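PDB 5D8N: leucine aminopeptidase 1, chloroplastic from Solanum lycopersicum, which catalyses the release of N-terminal amino acids, preferably leucine, from peptides as a magnesium-binding homohexamer of the M17 family, and also acts as a protein-folding chaperone. Local coordinates for the interface of chains A and B. Coordinates in Å, arbitrary orientation; residue numbers count along the deposited sequence, not the author numbering. Chains: chain A/B, Leucine aminopeptidase 1, chloroplastic.

Contact 1: the interface of chains A and B. Residues chain A 177, 221, 223, 320, 323, 512-513; chain B 368, 370, 380, 466-467.
A:Lys323 and B:Glu380 meet tip to tip in a salt bridge, the amine NZ lying 2.9 Å from carboxylate oxygen OE2 on its syn lone pair, the side facing the other oxygen. B:Glu380 sends its carboxylate out on a fully extended chain, CG anti to the backbone N (chi1 176°), whereas A:Lys323 bends at chi3 (72°) to bring its amine round. Long, flexible chains suit a charge pair that spans a subunit boundary, although the lysine is poorly ordered and the bridge may be mobile.

Beside it, B:Gly466 offers a bare backbone carbonyl with no side chain to shield it. B:Gly466 O lies 2.7 Å from water 1 and 2.8 Å from water 2. The extended CB-to-CD stem of A:Arg177 runs past the carbonyl O of B:Val467, while its NH1 approaches B:Gly466 O. Water 1 continues to the carbonyl of the poorly ordered A:Lys512, while water 2 is 2.9 Å from amide nitrogen ND2 of A:Asn513, so two bridges tie the same oxygen to chain A.

Asparagine fits here because its amide both gives and accepts. A:Asn513 ND2 also donates, nearly straight (162°) and in its own amide plane, to the A:Lys512 carbonyl O at 3.0 Å. In the second shell, A:Asn221 ND2 reaches A:Asn513 OD1 at 3.0 Å from above the carbonyl plane, helping to fix the amide's flip. Apart from this polar network, the rigid ring of A:Pro223 crosses B:Ile370 at about a right angle, CG to CD1 3.8 Å.

Chain A contributes the end of helix 197-221, the loops after it and around A:Lys323, and strand 513-514; chain B contributes strands 370-372 and 378-380 and the loop at B:Gly466.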
loop_
_atom_site.group_PDB
_atom_site.type_symbol
_atom_site.label_atom_id
_atom_site.label_comp_id
_atom_site.label_asym_id
_atom_site.label_seq_id
_atom_site.Cartn_x
_atom_site.Cartn_y
_atom_site.Cartn_z
ATOM N N ARG A 177 0.711 -21.059 -29.654
ATOM C CA ARG A 177 0.423 -19.915 -30.485
ATOM C C ARG A 177 0.269 -20.327 -31.943
ATOM O O ARG A 177 0.780 -21.357 -32.380
ATOM C CB ARG A 177 1.483 -18.818 -30.365
ATOM C CG ARG A 177 2.911 -19.257 -30.557
ATOM C CD ARG A 177 3.867 -18.119 -30.216
ATOM N NE ARG A 177 5.257 -18.535 -30.349
ATOM C CZ ARG A 177 6.274 -18.072 -29.630
ATOM N NH1 ARG A 177 6.072 -17.130 -28.724
ATOM N NH2 ARG A 177 7.478 -18.609 -29.797
ATOM N N ASN A 221 7.405 -23.629 -19.533
ATOM C CA ASN A 221 6.617 -22.809 -20.423
ATOM C C ASN A 221 5.135 -23.160 -20.384
ATOM O O ASN A 221 4.297 -22.305 -20.614
ATOM C CB ASN A 221 7.113 -22.963 -21.859
ATOM C CG ASN A 221 8.376 -22.186 -22.144
ATOM O OD1 ASN A 221 8.802 -21.327 -21.385
ATOM N ND2 ASN A 221 9.026 -22.540 -23.234
ATOM N N PRO A 223 1.476 -23.839 -19.382
ATOM C CA PRO A 223 0.679 -23.355 -18.267
ATOM C C PRO A 223 0.062 -24.499 -17.473
ATOM O O PRO A 223 0.013 -25.660 -17.923
ATOM C CB PRO A 223 -0.393 -22.546 -18.978
ATOM C CG PRO A 223 -0.650 -23.359 -20.217
ATOM C CD PRO A 223 0.699 -23.859 -20.629
ATOM N N GLU A 320 0.191 -13.711 -13.887
ATOM C CA GLU A 320 1.333 -14.380 -14.528
ATOM C C GLU A 320 2.574 -13.462 -14.401
ATOM O O GLU A 320 3.246 -13.158 -15.419
ATOM C CB GLU A 320 1.050 -14.721 -16.014
ATOM N N LYS A 323 6.336 -16.757 -13.279
ATOM C CA LYS A 323 6.262 -17.792 -14.310
ATOM C C LYS A 323 7.290 -18.898 -14.083
ATOM O O LYS A 323 7.419 -19.826 -14.884
ATOM C CB LYS A 323 6.435 -17.122 -15.673
ATOM C CG LYS A 323 5.333 -16.106 -15.964
ATOM C CD LYS A 323 5.196 -15.796 -17.439
ATOM C CE LYS A 323 4.573 -16.975 -18.172
ATOM N NZ LYS A 323 4.656 -16.774 -19.649
ATOM N N LYS A 512 11.217 -13.834 -22.231
ATOM C CA LYS A 512 9.879 -14.279 -21.819
ATOM C C LYS A 512 9.677 -15.795 -21.937
ATOM O O LYS A 512 8.748 -16.264 -22.587
ATOM C CB LYS A 512 8.823 -13.568 -22.673
ATOM C CG LYS A 512 8.894 -12.041 -22.649
ATOM C CD LYS A 512 8.326 -11.447 -21.370
ATOM C CE LYS A 512 8.743 -9.987 -21.185
ATOM N NZ LYS A 512 9.091 -9.725 -19.759
ATOM N N ASN A 513 10.626 -16.576 -21.437
ATOM C CA ASN A 513 10.594 -18.019 -21.614
ATOM C C ASN A 513 11.326 -18.643 -20.446
ATOM O O ASN A 513 12.241 -18.036 -19.896
ATOM C CB ASN A 513 11.234 -18.419 -22.958
ATOM C CG ASN A 513 10.330 -19.319 -23.809
ATOM O OD1 ASN A 513 10.761 -20.356 -24.334
ATOM N ND2 ASN A 513 9.072 -18.917 -23.972
ATOM N N GLY B 368 -2.179 -17.180 -15.534
ATOM C CA GLY B 368 -1.236 -17.909 -16.374
ATOM C C GLY B 368 -1.802 -18.966 -17.317
ATOM O O GLY B 368 -1.144 -19.351 -18.292
ATOM N N ILE B 370 -3.667 -20.729 -20.361
ATOM C CA ILE B 370 -3.784 -20.319 -21.739
ATOM C C ILE B 370 -5.054 -20.937 -22.288
ATOM O O ILE B 370 -5.244 -22.154 -22.225
ATOM C CB ILE B 370 -2.596 -20.788 -22.578
ATOM C CG1 ILE B 370 -1.316 -20.100 -22.147
ATOM C CG2 ILE B 370 -2.858 -20.496 -24.048
ATOM C CD1 ILE B 370 -0.074 -20.685 -22.789
ATOM N N GLU B 380 -3.183 -15.848 -23.082
ATOM C CA GLU B 380 -2.532 -16.071 -21.799
ATOM C C GLU B 380 -3.089 -15.142 -20.727
ATOM O O GLU B 380 -3.199 -13.937 -20.929
ATOM C CB GLU B 380 -1.041 -15.799 -21.890
ATOM C CG GLU B 380 -0.361 -15.943 -20.543
ATOM C CD GLU B 380 1.121 -15.665 -20.589
ATOM O OE1 GLU B 380 1.608 -14.941 -21.497
ATOM O OE2 GLU B 380 1.804 -16.251 -19.721
ATOM N N GLY B 466 4.758 -14.144 -24.428
ATOM C CA GLY B 466 5.897 -15.004 -24.755
ATOM C C GLY B 466 5.549 -16.455 -25.089
ATOM O O GLY B 466 6.430 -17.184 -25.536
ATOM N N VAL B 467 4.278 -16.844 -24.936
ATOM C CA VAL B 467 3.830 -18.212 -25.202
ATOM C C VAL B 467 2.536 -18.333 -26.025
ATOM O O VAL B 467 2.387 -19.257 -26.825
ATOM C CB VAL B 467 3.673 -19.006 -23.889
ATOM C CG1 VAL B 467 5.020 -19.329 -23.266
ATOM C CG2 VAL B 467 2.840 -18.237 -22.869
HETATM O O HOH W 1 8.954 -16.110 -25.713
HETATM O O HOH W 2 7.248 -19.753 -26.133
#

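Contact 2: the interface of chains A and B. Residues chain A 17, 223-225, 275, 304, 357, 359; chain B 267, 270, 363-366, 369-371.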
loop_
_atom_site.group_PDB
_atom_site.type_symbol
_atom_site.label_atom_id
_atom_site.label_comp_id
_atom_site.label_asym_id
_atom_site.label_seq_id
_atom_site.Cartn_x
_atom_site.Cartn_y
_atom_site.Cartn_z
ATOM N N LEU A 17 -9.173 -27.300 -19.546
ATOM C CA LEU A 17 -9.742 -25.978 -19.281
ATOM C C LEU A 17 -9.318 -24.958 -20.335
ATOM O O LEU A 17 -8.165 -24.915 -20.740
ATOM C CB LEU A 17 -9.345 -25.483 -17.889
ATOM C CG LEU A 17 -9.901 -24.106 -17.490
ATOM C CD1 LEU A 17 -10.174 -24.049 -15.990
ATOM C CD2 LEU A 17 -8.956 -22.992 -17.889
ATOM N N PRO A 223 1.476 -23.839 -19.382
ATOM C CA PRO A 223 0.679 -23.355 -18.267
ATOM C C PRO A 223 0.062 -24.499 -17.473
ATOM O O PRO A 223 0.013 -25.660 -17.923
ATOM C CB PRO A 223 -0.393 -22.546 -18.978
ATOM C CG PRO A 223 -0.650 -23.359 -20.217
ATOM C CD PRO A 223 0.699 -23.859 -20.629
ATOM N N ALA A 224 -0.412 -24.147 -16.287
ATOM C CA ALA A 224 -0.949 -25.113 -15.338
ATOM C C ALA A 224 -2.190 -25.858 -15.819
ATOM O O ALA A 224 -2.495 -26.927 -15.291
ATOM C CB ALA A 224 -1.227 -24.425 -14.019
ATOM N N ASN A 225 -2.935 -25.297 -16.770
ATOM C CA ASN A 225 -4.099 -25.985 -17.339
ATOM C C ASN A 225 -3.692 -27.060 -18.339
ATOM O O ASN A 225 -4.491 -27.898 -18.725
ATOM C CB ASN A 225 -5.137 -25.007 -17.923
ATOM C CG ASN A 225 -4.624 -24.183 -19.082
ATOM O OD1 ASN A 225 -3.533 -23.624 -19.044
ATOM N ND2 ASN A 225 -5.433 -24.083 -20.122
ATOM N N ASN A 275 -7.737 -31.437 -10.061
ATOM C CA ASN A 275 -6.455 -31.949 -10.549
ATOM C C ASN A 275 -5.680 -32.603 -9.400
ATOM O O ASN A 275 -4.848 -31.977 -8.740
ATOM C CB ASN A 275 -5.607 -30.818 -11.161
ATOM C CG ASN A 275 -6.250 -30.200 -12.385
ATOM O OD1 ASN A 275 -6.390 -28.981 -12.485
ATOM N ND2 ASN A 275 -6.601 -31.026 -13.345
ATOM N N PHE A 304 0.937 -25.285 -10.206
ATOM C CA PHE A 304 0.523 -23.903 -9.983
ATOM C C PHE A 304 0.597 -23.590 -8.491
ATOM O O PHE A 304 0.148 -24.378 -7.640
ATOM C CB PHE A 304 -0.918 -23.681 -10.473
ATOM C CG PHE A 304 -1.451 -22.308 -10.186
ATOM C CD1 PHE A 304 -1.008 -21.211 -10.894
ATOM C CD2 PHE A 304 -2.329 -22.103 -9.136
ATOM C CE1 PHE A 304 -1.376 -19.929 -10.526
ATOM C CE2 PHE A 304 -2.712 -20.821 -8.774
ATOM C CZ PHE A 304 -2.227 -19.729 -9.465
ATOM N N GLU A 357 -1.151 -29.027 -7.345
ATOM C CA GLU A 357 -1.409 -27.611 -7.531
ATOM C C GLU A 357 -2.029 -27.040 -6.273
ATOM O O GLU A 357 -2.666 -27.749 -5.503
ATOM C CB GLU A 357 -2.241 -27.312 -8.785
ATOM C CG GLU A 357 -3.626 -27.906 -8.816
ATOM C CD GLU A 357 -4.464 -27.469 -9.994
ATOM O OE1 GLU A 357 -3.960 -26.749 -10.899
ATOM O OE2 GLU A 357 -5.701 -27.670 -9.878
ATOM N N MET A 359 -4.389 -24.662 -4.780
ATOM C CA MET A 359 -5.611 -23.969 -5.144
ATOM C C MET A 359 -6.392 -23.479 -3.909
ATOM O O MET A 359 -5.960 -23.629 -2.765
ATOM C CB MET A 359 -6.508 -24.910 -5.955
ATOM C CG MET A 359 -5.905 -25.375 -7.267
ATOM S SD MET A 359 -5.769 -24.074 -8.509
ATOM C CE MET A 359 -7.314 -24.260 -9.382
ATOM N N ALA B 267 -13.794 -21.084 -19.876
ATOM C CA ALA B 267 -12.739 -21.039 -18.886
ATOM C C ALA B 267 -13.130 -20.111 -17.733
ATOM O O ALA B 267 -12.889 -20.421 -16.574
ATOM C CB ALA B 267 -11.428 -20.606 -19.508
ATOM N N ALA B 270 -15.790 -21.760 -15.498
ATOM C CA ALA B 270 -15.477 -23.090 -14.949
ATOM C C ALA B 270 -15.505 -23.146 -13.424
ATOM O O ALA B 270 -15.962 -24.152 -12.855
ATOM C CB ALA B 270 -14.114 -23.557 -15.451
ATOM N N GLU B 363 -12.180 -25.968 -9.451
ATOM C CA GLU B 363 -12.475 -26.134 -10.863
ATOM C C GLU B 363 -12.144 -24.902 -11.683
ATOM O O GLU B 363 -12.328 -24.893 -12.898
ATOM C CB GLU B 363 -13.946 -26.529 -11.066
ATOM C CG GLU B 363 -14.313 -27.917 -10.545
ATOM C CD GLU B 363 -14.792 -27.921 -9.097
ATOM O OE1 GLU B 363 -14.818 -26.854 -8.441
ATOM O OE2 GLU B 363 -15.181 -29.009 -8.607
ATOM N N GLY B 364 -11.615 -23.868 -11.045
ATOM C CA GLY B 364 -11.467 -22.566 -11.694
ATOM C C GLY B 364 -10.212 -22.424 -12.539
ATOM O O GLY B 364 -9.233 -23.184 -12.406
ATOM N N MET B 365 -10.227 -21.392 -13.374
ATOM C CA MET B 365 -9.064 -20.984 -14.152
ATOM C C MET B 365 -8.034 -20.315 -13.250
ATOM O O MET B 365 -8.399 -19.623 -12.330
ATOM C CB MET B 365 -9.518 -20.033 -15.252
ATOM C CG MET B 365 -8.387 -19.429 -16.064
ATOM S SD MET B 365 -8.960 -18.534 -17.516
ATOM C CE MET B 365 -10.053 -17.336 -16.751
ATOM N N ARG B 366 -6.750 -20.551 -13.491
ATOM C CA ARG B 366 -5.691 -19.935 -12.716
ATOM C C ARG B 366 -5.120 -18.781 -13.550
ATOM O O ARG B 366 -5.028 -18.889 -14.770
ATOM C CB ARG B 366 -4.574 -20.962 -12.464
ATOM C CG ARG B 366 -4.929 -22.195 -11.621
ATOM C CD ARG B 366 -4.212 -23.450 -12.145
ATOM N NE ARG B 366 -4.772 -23.863 -13.427
ATOM C CZ ARG B 366 -5.781 -24.712 -13.557
ATOM N NH1 ARG B 366 -6.033 -25.573 -12.575
ATOM N NH2 ARG B 366 -6.462 -24.765 -14.697
ATOM N N ASP B 369 -3.023 -19.427 -17.075
ATOM C CA ASP B 369 -3.638 -20.411 -17.960
ATOM C C ASP B 369 -3.728 -19.844 -19.368
ATOM O O ASP B 369 -3.879 -18.630 -19.544
ATOM C CB ASP B 369 -5.046 -20.769 -17.485
ATOM C CG ASP B 369 -5.050 -21.776 -16.318
ATOM O OD1 ASP B 369 -3.967 -22.138 -15.801
ATOM O OD2 ASP B 369 -6.166 -22.070 -15.839
ATOM N N ILE B 370 -3.667 -20.729 -20.361
ATOM C CA ILE B 370 -3.784 -20.319 -21.739
ATOM C C ILE B 370 -5.054 -20.937 -22.288
ATOM O O ILE B 370 -5.244 -22.154 -22.225
ATOM C CB ILE B 370 -2.596 -20.788 -22.578
ATOM C CG1 ILE B 370 -1.316 -20.100 -22.147
ATOM C CG2 ILE B 370 -2.858 -20.496 -24.048
ATOM C CD1 ILE B 370 -0.074 -20.685 -22.789
ATOM N N VAL B 371 -5.977 -20.079 -22.700
ATOM C CA VAL B 371 -7.298 -20.509 -23.137
ATOM C C VAL B 371 -7.434 -20.217 -24.617
ATOM O O VAL B 371 -6.749 -19.336 -25.145
ATOM C CB VAL B 371 -8.427 -19.814 -22.357
ATOM C CG1 VAL B 371 -8.191 -19.986 -20.868
ATOM C CG2 VAL B 371 -8.499 -18.324 -22.669
HETATM O O HOH W 3 -7.516 -27.228 -15.007
#
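B:Arg366 lies across the boundary as a bent chain whose carbon stem and guanidinium do different work. Kinks at chi2 and chi3 (-70°) lay the stem on A:Phe304: B:Arg366 CG sits over the ring face, 3.8 Å from the centroid of A:Phe304 and offset toward the rim, and the guanidinium turns 77° from the ring plane. Sulphur SD of A:Met359, pliant, packs against the same stem at about a right angle.

The guanidinium is held from both subunits. Side-on, B:Arg366 NE reaches OD1 of B:Asp369 at 3.0 Å in plane and on the syn lone pair, while B:Arg366 NH2 meets B:Asp369 OD2 at 2.9 Å from above the carboxylate plane. OD2 also accepts the backbone N-H of B:Arg366, so the aspartate probably holds the arginine in place for the partner. B:Arg366 NH1 forms a salt bridge to OE1 of A:Glu357 at 2.9 Å, and water 3 links NH2 to A:Asn275. An alanine in place of B:Arg366 removes the guanidinium and the stem beyond CB, and would probably weaken the boundary, uncover the A:Phe304 ring and leave the carboxylates of A:Glu357 and B:Asp369 without the positive charge between them.

A:Asn225 stacks obliquely on the B:Asp369 carboxylate, the planes 29° apart. Its amide reads the neighbouring backbone: A:Asn225 OD1 accepts from B:Ile370 N at 3.2 Å, and A:Asn225 ND2 donates to B:Ile370 O at 2.9 Å. A:Asn225 ND2 also donates to A:Leu17 O at 2.9 Å. This helps to hold the segment whose leucine inserts CD1 against B:Met365 and CD2 against B:Ala267.

The patch joins subunits of the hexamer, probably within a trimer, and its B:Arg366 stem covers a face of A:Phe304, next in sequence to the magnesium-binding A:Asp305.

Contact 1 and contact 2 are neighbouring patches of one subunit boundary, their C-alpha centres about 13 Å apart. A:Pro223 and B:Ile370 belong to both and join them: the loop after helix 197-221 of chain A runs along the start of strand 370-372 of chain B. Contact 2 hides more surface, 448 against 305 Å², and has more direct bonds, while contact 1 relies on a poorly ordered lysine, so contact 2 is perhaps the firmer. The centre of contact 1 is about 23 Å from A:Arg389 and that of contact 2 about 16 Å from B:Arg389; neither contains this predicted active-site residue, and the structure alone shows no influence on catalysis.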